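Local coordinates for protein sulfate adenylyltransferase (PDB 4DNX) that catalyses the transfer of the adenylyl group of ATP to sulfate, giving adenosine 5'-phosphosulfate and diphosphate, at residues T118-V123 with T155-P160; P32-S37 with C85-A90; A96-L101 with V114-A119; D63-A68 with A129-Q134; S53-F58 with V81-L86. All coordinates share one frame; numbering follows the deposited sequence.

Contact 1: T118-V123 with T155-P160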
# COMPACT_ATOMS: atom_id res chain seq x y z
N THR A 118 27.97 -5.67 -13.99
CA THR A 118 28.64 -5.59 -15.30
C THR A 118 29.93 -4.77 -15.28
O THR A 118 30.71 -4.82 -16.23
CB THR A 118 27.70 -5.15 -16.42
OG1 THR A 118 27.05 -3.93 -16.05
CG2 THR A 118 26.63 -6.25 -16.62
N ALA A 119 30.18 -4.02 -14.21
CA ALA A 119 31.48 -3.38 -14.07
C ALA A 119 31.76 -3.06 -12.63
O ALA A 119 30.84 -2.85 -11.82
CB ALA A 119 31.57 -2.12 -14.90
N VAL A 120 33.05 -3.05 -12.31
CA VAL A 120 33.51 -2.64 -10.99
C VAL A 120 34.64 -1.64 -11.27
O VAL A 120 35.65 -2.00 -11.90
CB VAL A 120 34.07 -3.84 -10.18
CG1 VAL A 120 34.70 -3.35 -8.88
CG2 VAL A 120 33.00 -4.90 -9.90
N GLU A 121 34.48 -0.41 -10.80
CA GLU A 121 35.38 0.70 -11.15
C GLU A 121 35.83 1.48 -9.91
O GLU A 121 35.06 1.65 -8.98
CB GLU A 121 34.66 1.67 -12.11
CG GLU A 121 34.20 1.02 -13.44
CD GLU A 121 33.33 1.94 -14.31
OE1 GLU A 121 32.24 2.30 -13.85
OE2 GLU A 121 33.76 2.30 -15.44
N GLN A 122 37.07 1.96 -9.91
CA GLN A 122 37.53 2.88 -8.86
C GLN A 122 37.29 4.31 -9.30
O GLN A 122 37.65 4.68 -10.42
CB GLN A 122 39.04 2.68 -8.62
CG GLN A 122 39.43 1.23 -8.41
CD GLN A 122 38.63 0.60 -7.27
OE1 GLN A 122 38.43 1.22 -6.22
NE2 GLN A 122 38.16 -0.63 -7.48
N VAL A 123 36.72 5.12 -8.42
CA VAL A 123 36.52 6.53 -8.70
C VAL A 123 37.67 7.38 -8.17
O VAL A 123 38.04 7.27 -6.99
CB VAL A 123 35.21 7.01 -8.08
CG1 VAL A 123 34.85 8.35 -8.71
CG2 VAL A 123 34.10 5.96 -8.30
N THR A 155 34.69 2.57 -4.62
CA THR A 155 34.49 1.48 -5.57
C THR A 155 33.04 1.49 -6.05
O THR A 155 32.13 1.25 -5.27
CB THR A 155 34.83 0.11 -4.93
OG1 THR A 155 36.21 0.11 -4.51
CG2 THR A 155 34.65 -1.03 -5.94
N ALA A 156 32.85 1.75 -7.34
CA ALA A 156 31.49 1.78 -7.92
C ALA A 156 31.17 0.45 -8.57
O ALA A 156 31.96 -0.04 -9.41
CB ALA A 156 31.42 2.90 -8.95
N ILE A 157 30.05 -0.17 -8.19
CA ILE A 157 29.59 -1.40 -8.85
C ILE A 157 28.35 -1.03 -9.65
O ILE A 157 27.47 -0.27 -9.17
CB ILE A 157 29.37 -2.55 -7.85
CG1 ILE A 157 28.30 -2.19 -6.82
CG2 ILE A 157 30.71 -2.82 -7.11
CD1 ILE A 157 27.85 -3.43 -5.97
N SER A 158 28.29 -1.54 -10.88
CA SER A 158 27.22 -1.11 -11.80
C SER A 158 26.59 -2.30 -12.50
O SER A 158 27.22 -3.38 -12.59
CB SER A 158 27.74 -0.10 -12.85
OG SER A 158 28.89 -0.61 -13.54
N GLY A 159 25.35 -2.10 -12.94
CA GLY A 159 24.59 -3.19 -13.58
C GLY A 159 23.13 -3.20 -13.16
O GLY A 159 22.75 -2.49 -12.19
N PRO A 160 22.32 -4.00 -13.85
CA PRO A 160 20.88 -4.00 -13.62
C PRO A 160 20.50 -4.71 -12.31
O PRO A 160 21.23 -5.63 -11.88
CB PRO A 160 20.31 -4.78 -14.83
CG PRO A 160 21.47 -5.67 -15.25
CD PRO A 160 22.73 -4.95 -14.91
O HOH W 1 28.40 -1.40 -15.83
O HOH W 2 31.02 0.50 -12.23
O HOH W 3 38.01 1.63 -3.43
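V120 overlaps T155 diagonally across the strand pair. Its CG1 branch meets T155 CG2 at 3.7 Å. CG1 is anti to the backbone N (chi1 173°), and this sets it on the T155 side. The other branch, CG2, lies beside I157 CG2 at 4.2 Å, and the two side chains point the same way. Q122 is on this face too. Its chain bends at CG, and the amide comes back alongside T155. Q122 OE1 is 3.0 Å from T155 OG1. A water bonds to both atoms and donates to Q122 OE1.

The backbones form an antiparallel pair. E121 and A156 are a hydrogen-bonded pair: E121 N gives to A156 O at 2.9 Å, and A156 N gives to E121 O at 2.8 Å. S158 N gives to A119 O. At the start of strand 119-122 the pairing is irregular. T118 N donates to S158 O at 2.8 Å, and A119 N makes a weak bond to the same oxygen. T118 and A119 thus both face S158, a classic beta bulge. G159 follows S158 with phi 140°, a backbone shape suited to glycine, and its CA lies 3.6 Å from T118 OG1.

A119, E121, A156 and S158 turn to the other face. There A119 CB packs against S158 OG at 3.4 Å. A second water is hydrogen-bonded to S158 OG and lies within bonding range of E121 OE1 and A156 O. E121 OE1 also accepts a bond from L61 N, in the first turn of helix 61-70. V123 CG2 packs on A156 CB past the end of the shorter strand.

Contact 2: P32-S37 with C85-A90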
# COMPACT_ATOMS: atom_id res chain seq x y z
N PRO A 32 27.15 -14.28 -3.07
CA PRO A 32 28.04 -13.27 -2.41
C PRO A 32 27.24 -11.99 -2.21
O PRO A 32 26.42 -11.61 -3.07
CB PRO A 32 29.13 -12.99 -3.45
CG PRO A 32 29.00 -14.15 -4.49
CD PRO A 32 27.54 -14.49 -4.48
N SER A 33 27.49 -11.28 -1.12
CA SER A 33 26.63 -10.14 -0.82
C SER A 33 27.43 -8.96 -0.26
O SER A 33 28.55 -9.15 0.23
CB SER A 33 25.51 -10.57 0.16
OG SER A 33 26.00 -10.91 1.46
N VAL A 34 26.86 -7.77 -0.37
CA VAL A 34 27.49 -6.57 0.22
C VAL A 34 26.37 -5.80 0.88
O VAL A 34 25.26 -5.83 0.39
CB VAL A 34 28.17 -5.65 -0.83
CG1 VAL A 34 29.49 -6.30 -1.39
CG2 VAL A 34 27.21 -5.27 -1.96
N ILE A 35 26.68 -5.12 1.99
CA ILE A 35 25.70 -4.17 2.60
C ILE A 35 25.94 -2.80 1.95
O ILE A 35 27.08 -2.29 1.98
CB ILE A 35 25.86 -4.11 4.16
CG1 ILE A 35 25.52 -5.49 4.79
CG2 ILE A 35 25.05 -2.91 4.72
CD1 ILE A 35 26.31 -5.77 6.10
N VAL A 36 24.91 -2.22 1.34
CA VAL A 36 25.10 -0.99 0.55
C VAL A 36 24.88 0.24 1.45
O VAL A 36 24.46 0.10 2.61
CB VAL A 36 24.14 -0.95 -0.70
CG1 VAL A 36 24.46 -2.13 -1.62
CG2 VAL A 36 22.64 -0.94 -0.34
N SER A 37 25.18 1.43 0.94
CA SER A 37 24.87 2.64 1.75
C SER A 37 23.37 2.90 1.80
O SER A 37 22.59 2.44 0.94
CB SER A 37 25.56 3.87 1.18
OG SER A 37 25.02 4.21 -0.11
N CYS A 85 26.25 2.98 -6.78
CA CYS A 85 26.42 2.05 -5.64
C CYS A 85 27.90 2.03 -5.32
O CYS A 85 28.70 1.29 -5.93
CB CYS A 85 25.96 0.63 -6.01
SG CYS A 85 26.11 -0.47 -4.59
N LEU A 86 28.28 2.89 -4.37
CA LEU A 86 29.68 3.04 -3.97
C LEU A 86 29.92 2.24 -2.71
O LEU A 86 29.09 2.22 -1.81
CB LEU A 86 29.97 4.52 -3.69
CG LEU A 86 30.07 5.43 -4.93
CD1 LEU A 86 30.12 6.89 -4.52
CD2 LEU A 86 31.34 5.07 -5.66
N LEU A 87 31.09 1.60 -2.64
CA LEU A 87 31.47 0.68 -1.55
C LEU A 87 32.92 1.00 -1.15
O LEU A 87 33.72 1.46 -1.98
CB LEU A 87 31.42 -0.75 -2.04
CG LEU A 87 30.06 -1.29 -2.58
CD1 LEU A 87 30.36 -2.69 -3.12
CD2 LEU A 87 29.01 -1.31 -1.47
N GLU A 88 33.28 0.68 0.09
CA GLU A 88 34.65 0.81 0.52
C GLU A 88 35.55 -0.16 -0.28
O GLU A 88 36.68 0.17 -0.69
CB GLU A 88 34.70 0.50 2.02
CG GLU A 88 36.08 0.63 2.62
CD GLU A 88 36.70 1.99 2.36
OE1 GLU A 88 35.95 3.00 2.43
OE2 GLU A 88 37.92 2.04 2.07
N SER A 89 35.04 -1.36 -0.55
CA SER A 89 35.80 -2.37 -1.28
C SER A 89 34.87 -3.37 -1.99
O SER A 89 33.79 -3.65 -1.50
CB SER A 89 36.72 -3.12 -0.30
OG SER A 89 37.25 -4.27 -0.92
N ALA A 90 35.31 -3.92 -3.12
CA ALA A 90 34.55 -4.98 -3.79
C ALA A 90 35.14 -6.38 -3.54
O ALA A 90 34.82 -7.33 -4.26
CB ALA A 90 34.45 -4.69 -5.30
O HOH W 4 26.40 1.63 -1.59
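V34 makes the first touch with L87. Its CB points toward segment 85-90, and CG1 reaches L87 CD1 at 4.1 Å. The two side chains cross at about a right angle. I35 CB points away from segment 85-90. Its carbonyl still takes part, since I35 O lies 4.1 Å from the other leucine methyl, L87 CD2. L87 therefore spreads its two branches between successive residues of the first segment.

At V36 the partner changes. V36 CG1 rests against C85 SG at 3.8 Å, and V36 CA lies 4.4 Å from L87 CD2. The C85 sulfur, anti to the backbone N (chi1 -178°), is the atom that reaches V36.

S37 adds a polar link. S37 N donates to a water at 2.8 Å, and the water donates to L86 O at 2.8 Å. No direct hydrogen bond joins the two segments. S37 is also the N-cap of helix 38-48: its OG bonds to A40 N, and to Q152 OE1 as well.

The two strands are not partners in the sheet. Strand 33-35 pairs in parallel with strand 98-102, where V34 and V36 also lean on L101. Strand 86-87 pairs with strand 155-163, and C85 and L87 both touch I157 there.

Contact 3: A96-L101 with V114-A119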
# COMPACT_ATOMS: atom_id res chain seq x y z
N ALA A 96 32.50 -12.14 -8.96
CA ALA A 96 31.12 -12.60 -8.98
C ALA A 96 30.36 -11.82 -10.04
O ALA A 96 30.55 -10.61 -10.16
CB ALA A 96 30.48 -12.40 -7.61
N THR A 97 29.47 -12.49 -10.78
CA THR A 97 28.69 -11.72 -11.78
C THR A 97 27.28 -11.40 -11.29
O THR A 97 26.56 -10.64 -11.94
CB THR A 97 28.62 -12.39 -13.17
OG1 THR A 97 28.25 -13.77 -13.02
CG2 THR A 97 29.96 -12.31 -13.87
N ARG A 98 26.89 -12.02 -10.18
CA ARG A 98 25.54 -11.90 -9.63
C ARG A 98 25.71 -11.89 -8.10
O ARG A 98 26.39 -12.78 -7.54
CB ARG A 98 24.73 -13.10 -10.08
CG ARG A 98 23.28 -13.07 -9.74
CD ARG A 98 22.61 -13.98 -10.78
NE ARG A 98 21.22 -14.17 -10.47
CZ ARG A 98 20.25 -13.34 -10.85
NH1 ARG A 98 20.54 -12.26 -11.57
NH2 ARG A 98 18.99 -13.59 -10.51
N ILE A 99 25.14 -10.86 -7.46
CA ILE A 99 25.36 -10.64 -6.03
C ILE A 99 24.06 -10.19 -5.37
O ILE A 99 23.13 -9.78 -6.07
CB ILE A 99 26.47 -9.59 -5.79
CG1 ILE A 99 26.00 -8.19 -6.25
CG2 ILE A 99 27.77 -10.03 -6.48
CD1 ILE A 99 26.91 -7.01 -5.79
N ALA A 100 23.99 -10.28 -4.05
CA ALA A 100 22.84 -9.78 -3.28
C ALA A 100 23.24 -8.45 -2.65
O ALA A 100 24.35 -8.32 -2.10
CB ALA A 100 22.42 -10.78 -2.18
N LEU A 101 22.37 -7.46 -2.76
CA LEU A 101 22.55 -6.15 -2.08
C LEU A 101 21.71 -6.16 -0.80
O LEU A 101 20.51 -6.37 -0.85
CB LEU A 101 22.09 -5.02 -3.00
CG LEU A 101 22.70 -4.93 -4.41
CD1 LEU A 101 22.19 -3.70 -5.12
CD2 LEU A 101 24.26 -4.99 -4.37
N VAL A 114 18.77 -8.11 -6.00
CA VAL A 114 19.78 -8.95 -6.63
C VAL A 114 20.34 -8.14 -7.82
O VAL A 114 19.58 -7.52 -8.57
CB VAL A 114 19.13 -10.27 -7.13
CG1 VAL A 114 20.13 -11.10 -7.92
CG2 VAL A 114 18.63 -11.07 -5.96
N MET A 115 21.65 -8.16 -8.00
CA MET A 115 22.27 -7.32 -9.03
C MET A 115 23.13 -8.17 -9.93
O MET A 115 23.84 -9.05 -9.44
CB MET A 115 23.15 -6.26 -8.35
CG MET A 115 23.83 -5.33 -9.31
SD MET A 115 24.64 -4.04 -8.27
CE MET A 115 25.34 -3.08 -9.57
N ASP A 116 23.04 -7.94 -11.24
CA ASP A 116 24.03 -8.52 -12.18
C ASP A 116 25.11 -7.49 -12.37
O ASP A 116 24.86 -6.40 -12.92
CB ASP A 116 23.37 -8.91 -13.51
CG ASP A 116 22.39 -10.04 -13.34
OD1 ASP A 116 22.83 -11.13 -12.91
OD2 ASP A 116 21.17 -9.83 -13.53
N VAL A 117 26.31 -7.80 -11.89
CA VAL A 117 27.38 -6.81 -11.91
C VAL A 117 28.06 -6.80 -13.29
O VAL A 117 28.61 -7.83 -13.72
CB VAL A 117 28.39 -7.09 -10.79
CG1 VAL A 117 29.57 -6.12 -10.89
CG2 VAL A 117 27.69 -6.98 -9.43
N THR A 118 27.97 -5.67 -13.99
CA THR A 118 28.64 -5.59 -15.30
C THR A 118 29.93 -4.77 -15.28
O THR A 118 30.71 -4.82 -16.23
CB THR A 118 27.70 -5.15 -16.42
OG1 THR A 118 27.05 -3.93 -16.05
CG2 THR A 118 26.63 -6.25 -16.62
N ALA A 119 30.18 -4.02 -14.21
CA ALA A 119 31.48 -3.38 -14.07
C ALA A 119 31.76 -3.06 -12.63
O ALA A 119 30.84 -2.85 -11.82
CB ALA A 119 31.57 -2.12 -14.90
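R98 runs alongside D116, its side chain pointing the same way, and ends over V114. CB lies 3.9 Å from D116 OD1. CG is anti to the backbone N (chi1 -173°) and comes to 3.7 Å from D116 OD1. CD is at a similar distance from that oxygen. The chain stays extended to NE, which forms a salt bridge with E27 OE2 of helix 18-28. CZ sits 3.7 Å from V114 CG1, and this methyl lies over the centre of one guanidinium face. NH1 donates to D116 OD1 at 2.9 Å in a second salt bridge. The carboxylate is met on its syn side, and the two planes are only 21° apart. NH2 makes a weak bond to Q162 OE1. Two acidic partners would be expected to keep the arginine charged.

The backbones are those of a beta hairpin. I99 and M115 form an antiparallel hydrogen-bonded pair, I99 N to M115 O at 3.0 Å and M115 N to I99 O at 2.9 Å. V117 N bonds to T97 O from above the carbonyl plane, 49° out of it.

The opposite face is apolar. I99 CD1 packs on V117 CG2 at 3.7 Å. I99 CG1 meets M115 CB. Both methyls of L101, CD1 and CD2, rest against M115 SD from the same side.

The hairpin 98-102 and 111-116 sits between strand 33-35, parallel to its first strand, and strand 155-163, which pairs with its second. Helix 18-28 lies on the R98 face. F58 of strand 57-58 and I157 meet the M115 face.

Contact 4: D63-A68 with A129-Q134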
# COMPACT_ATOMS: atom_id res chain seq x y z
N ASP A 63 28.36 6.97 -17.26
CA ASP A 63 27.00 7.46 -17.12
C ASP A 63 26.86 8.42 -15.92
O ASP A 63 26.11 9.42 -16.00
CB ASP A 63 26.01 6.29 -16.95
CG ASP A 63 25.73 5.57 -18.27
OD1 ASP A 63 25.77 6.25 -19.32
OD2 ASP A 63 25.45 4.35 -18.26
N ALA A 64 27.51 8.09 -14.80
CA ALA A 64 27.47 8.98 -13.64
C ALA A 64 28.08 10.36 -13.94
O ALA A 64 27.51 11.41 -13.53
CB ALA A 64 28.11 8.33 -12.40
N LEU A 65 29.21 10.37 -14.66
CA LEU A 65 29.87 11.65 -15.04
C LEU A 65 28.98 12.44 -15.99
O LEU A 65 28.82 13.65 -15.84
CB LEU A 65 31.25 11.39 -15.63
CG LEU A 65 32.23 10.90 -14.57
CD1 LEU A 65 33.31 10.09 -15.32
CD2 LEU A 65 32.84 12.08 -13.81
N SER A 66 28.33 11.72 -16.90
CA SER A 66 27.46 12.39 -17.87
C SER A 66 26.19 12.94 -17.17
O SER A 66 25.80 14.08 -17.42
CB SER A 66 27.08 11.43 -19.00
OG SER A 66 26.41 12.16 -20.04
N SER A 67 25.61 12.16 -16.26
CA SER A 67 24.41 12.61 -15.49
C SER A 67 24.74 13.87 -14.64
O SER A 67 24.00 14.89 -14.64
CB SER A 67 23.92 11.46 -14.59
OG SER A 67 22.71 11.87 -14.00
N ALA A 68 25.88 13.81 -13.92
CA ALA A 68 26.30 14.92 -13.08
C ALA A 68 26.47 16.19 -13.89
O ALA A 68 26.03 17.26 -13.48
CB ALA A 68 27.62 14.57 -12.35
N ALA A 129 35.27 14.89 -7.12
CA ALA A 129 35.16 16.37 -7.00
C ALA A 129 34.30 16.94 -8.13
O ALA A 129 33.51 17.87 -7.89
CB ALA A 129 36.53 17.05 -6.97
N LEU A 130 34.48 16.41 -9.35
CA LEU A 130 33.72 16.90 -10.50
C LEU A 130 32.23 16.60 -10.27
O LEU A 130 31.37 17.49 -10.40
CB LEU A 130 34.21 16.25 -11.81
CG LEU A 130 33.50 16.61 -13.13
CD1 LEU A 130 33.42 18.11 -13.32
CD2 LEU A 130 34.24 15.98 -14.31
N MET A 131 31.92 15.36 -9.88
CA MET A 131 30.50 14.98 -9.67
C MET A 131 29.89 15.77 -8.48
O MET A 131 28.75 16.22 -8.58
CB MET A 131 30.34 13.45 -9.44
CG MET A 131 30.60 12.60 -10.71
SD MET A 131 30.20 10.89 -10.58
CE MET A 131 31.57 10.28 -9.54
N THR A 132 30.66 15.95 -7.40
CA THR A 132 30.21 16.69 -6.21
C THR A 132 29.87 18.15 -6.55
O THR A 132 28.75 18.59 -6.25
CB THR A 132 31.33 16.67 -5.13
OG1 THR A 132 31.49 15.33 -4.68
CG2 THR A 132 30.94 17.53 -3.95
N GLU A 133 30.79 18.86 -7.19
CA GLU A 133 30.56 20.26 -7.54
C GLU A 133 29.35 20.41 -8.50
O GLU A 133 28.55 21.34 -8.35
CB GLU A 133 31.83 20.88 -8.14
CG GLU A 133 31.68 22.37 -8.34
CD GLU A 133 30.96 22.69 -9.64
OE1 GLU A 133 30.21 23.70 -9.70
OE2 GLU A 133 31.14 21.90 -10.60
N GLN A 134 29.21 19.51 -9.45
CA GLN A 134 28.11 19.58 -10.43
C GLN A 134 26.73 19.26 -9.83
O GLN A 134 25.72 19.95 -10.12
CB GLN A 134 28.41 18.68 -11.64
CG GLN A 134 29.58 19.17 -12.49
CD GLN A 134 29.21 20.39 -13.30
OE1 GLN A 134 28.47 20.30 -14.28
NE2 GLN A 134 29.68 21.54 -12.87
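The Q134 side chain lies beside the A68 carbonyl, with CB 3.3 Å from A68 O. Its amide is held at the edge by the neighbouring residue. Q134 NE2 donates to E133 OE2 at 2.7 Å in a nearly straight bond (169°). The acceptor lies in the amide plane, and the N-H meets the syn lone pair of the carboxylate. This bond helps fix the rotation of the amide.

The rest of the contact is apolar. M131 carries it. Its CG touches A68 CB and L65 CD2, each at 3.9 Å. SD, next along the chain, rests on A64 CB at 3.8 Å. L65 crosses both M131 and L130 at about a right angle, and its CD2 meets L130 CD2 at 4.2 Å. A64 and A68, one helical turn apart, both touch M131 through CB.

Segments 63-68 and 129-134 run roughly the same way, 30° apart, with axes 9.3 Å from each other at closest approach. No hydrogen bond joins the two segments. A68 O is bonded to R275 NH2, which links helix 61-70 to helix 274-287. M131 also touches V123, where strand 119-122 leads into helix 125-136, and F149 of helix 144-149.

Contact 5: S53-F58 with V81-L86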
# COMPACT_ATOMS: atom_id res chain seq x y z
N SER A 53 11.97 5.16 -13.37
CA SER A 53 11.81 4.55 -14.68
C SER A 53 12.24 5.45 -15.85
O SER A 53 12.12 6.69 -15.73
CB SER A 53 10.30 4.24 -14.90
OG SER A 53 10.06 3.70 -16.21
N PRO A 54 13.13 4.91 -16.67
CA PRO A 54 13.04 3.54 -17.19
C PRO A 54 14.42 2.93 -16.87
O PRO A 54 14.83 1.94 -17.51
CB PRO A 54 12.87 3.71 -18.70
CG PRO A 54 13.65 4.93 -19.01
CD PRO A 54 13.40 5.84 -17.81
N LEU A 55 15.16 3.51 -15.91
CA LEU A 55 16.52 3.01 -15.66
C LEU A 55 16.52 1.60 -15.05
O LEU A 55 15.61 1.22 -14.29
CB LEU A 55 17.29 3.98 -14.74
CG LEU A 55 17.95 5.18 -15.44
CD1 LEU A 55 16.97 6.02 -16.20
CD2 LEU A 55 18.62 6.06 -14.39
N ASP A 56 17.56 0.83 -15.37
CA ASP A 56 17.58 -0.59 -14.93
C ASP A 56 18.36 -0.93 -13.68
O ASP A 56 18.21 -2.02 -13.14
CB ASP A 56 17.98 -1.55 -16.07
CG ASP A 56 19.41 -1.42 -16.49
OD1 ASP A 56 20.24 -0.84 -15.73
OD2 ASP A 56 19.73 -1.94 -17.59
N GLY A 57 19.14 0.03 -13.19
CA GLY A 57 20.00 -0.25 -12.05
C GLY A 57 21.05 0.82 -11.84
O GLY A 57 20.83 1.98 -12.14
N PHE A 58 22.21 0.42 -11.32
CA PHE A 58 23.22 1.39 -10.91
C PHE A 58 24.14 1.71 -12.07
O PHE A 58 24.45 0.83 -12.86
CB PHE A 58 24.01 0.87 -9.72
CG PHE A 58 23.20 0.79 -8.43
CD1 PHE A 58 22.92 1.96 -7.69
CD2 PHE A 58 22.72 -0.42 -7.97
CE1 PHE A 58 22.18 1.89 -6.51
CE2 PHE A 58 21.98 -0.51 -6.78
CZ PHE A 58 21.69 0.65 -6.04
N VAL A 81 20.40 13.04 -11.84
CA VAL A 81 21.48 12.80 -10.86
C VAL A 81 22.10 11.41 -11.03
O VAL A 81 21.45 10.48 -11.48
CB VAL A 81 21.00 12.95 -9.37
CG1 VAL A 81 20.38 14.34 -9.14
CG2 VAL A 81 20.04 11.82 -9.00
N PRO A 82 23.35 11.24 -10.64
CA PRO A 82 23.97 9.93 -10.77
C PRO A 82 23.25 8.98 -9.84
O PRO A 82 22.79 9.41 -8.79
CB PRO A 82 25.41 10.14 -10.28
CG PRO A 82 25.64 11.58 -10.11
CD PRO A 82 24.31 12.31 -10.30
N LEU A 83 23.12 7.71 -10.24
CA LEU A 83 22.63 6.67 -9.35
C LEU A 83 23.77 5.71 -9.14
O LEU A 83 24.01 4.84 -9.98
CB LEU A 83 21.47 5.90 -9.99
CG LEU A 83 20.13 6.60 -10.14
CD1 LEU A 83 19.10 5.55 -10.67
CD2 LEU A 83 19.65 7.24 -8.82
N LEU A 84 24.49 5.87 -8.03
CA LEU A 84 25.71 5.09 -7.81
C LEU A 84 25.55 4.11 -6.66
O LEU A 84 24.80 4.34 -5.68
CB LEU A 84 26.89 6.02 -7.54
CG LEU A 84 27.46 6.77 -8.76
CD1 LEU A 84 28.36 7.89 -8.31
CD2 LEU A 84 28.27 5.78 -9.66
N CYS A 85 26.25 2.98 -6.78
CA CYS A 85 26.42 2.05 -5.64
C CYS A 85 27.90 2.03 -5.32
O CYS A 85 28.70 1.29 -5.93
CB CYS A 85 25.96 0.63 -6.01
SG CYS A 85 26.11 -0.47 -4.59
N LEU A 86 28.28 2.89 -4.37
CA LEU A 86 29.68 3.04 -3.97
C LEU A 86 29.92 2.24 -2.71
O LEU A 86 29.09 2.22 -1.81
CB LEU A 86 29.97 4.52 -3.69
CG LEU A 86 30.07 5.43 -4.93
CD1 LEU A 86 30.12 6.89 -4.52
CD2 LEU A 86 31.34 5.07 -5.66
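The first torsion of F58 brings its ring to C85. F58 CG is anti to its carbonyl carbon (chi1 -69°), which places CG beside C85; chi2 (-76°) then turns a ring face to C85 CB. C85 CB lies over the centre of that face, 3.7 Å from the F58 ring centroid. This is a CH-pi contact. The sulfur lies further off, with C85 SG 4.7 Å from the same centroid, a Cys sulfur-aromatic contact.

The ring also meets backbone. L83 O is at its edge, in plane. The peptide after L84 passes close by, and F58 CD1 is 3.5 Å from L84 C and 3.6 Å from C85 N. No hydrogen bond joins the two segments.

A second touch is between leucines. L55 CD2 and L83 CD1 meet at 3.8 Å. L83 CD1 also lies 4.2 Å from G57 O.

All six touching residues are buried. Helix 38-48 packs on three of them, with L47 on L55, A40 on F58 and N43 on both F58 and L83. F58 and C85 each have a backbone hydrogen bond to strand 155-163, F58 with G159 and C85 with I157. The arrangement is that of a core aromatic on the mixed sheet of the PUA-like domain, between its strands and helix 38-48.

In the fold
From the N terminus, 32-37 opens contact 2, 53-58 opens contact 5 and 63-68 opens contact 4. Segment 81-86 closes contact 5, and the overlapping 85-90 closes contact 2, so the two end on the same stretch. Contact 3 closes a short hairpin inside the long loop of contact 4. Contact 1 starts where contact 3 ends. Contact 4 closes at 129-134 and crosses contacts 1, 2 and 5. Segment 155-160 closes contact 1 last. Its strand 155-163 pairs with strands 57-58, 86-87, 111-116 and 119-122, which gathers contacts 1, 2, 3 and 5 into one sheet. Contact 4 joins helices beside it. All five belong to the PUA-like domain.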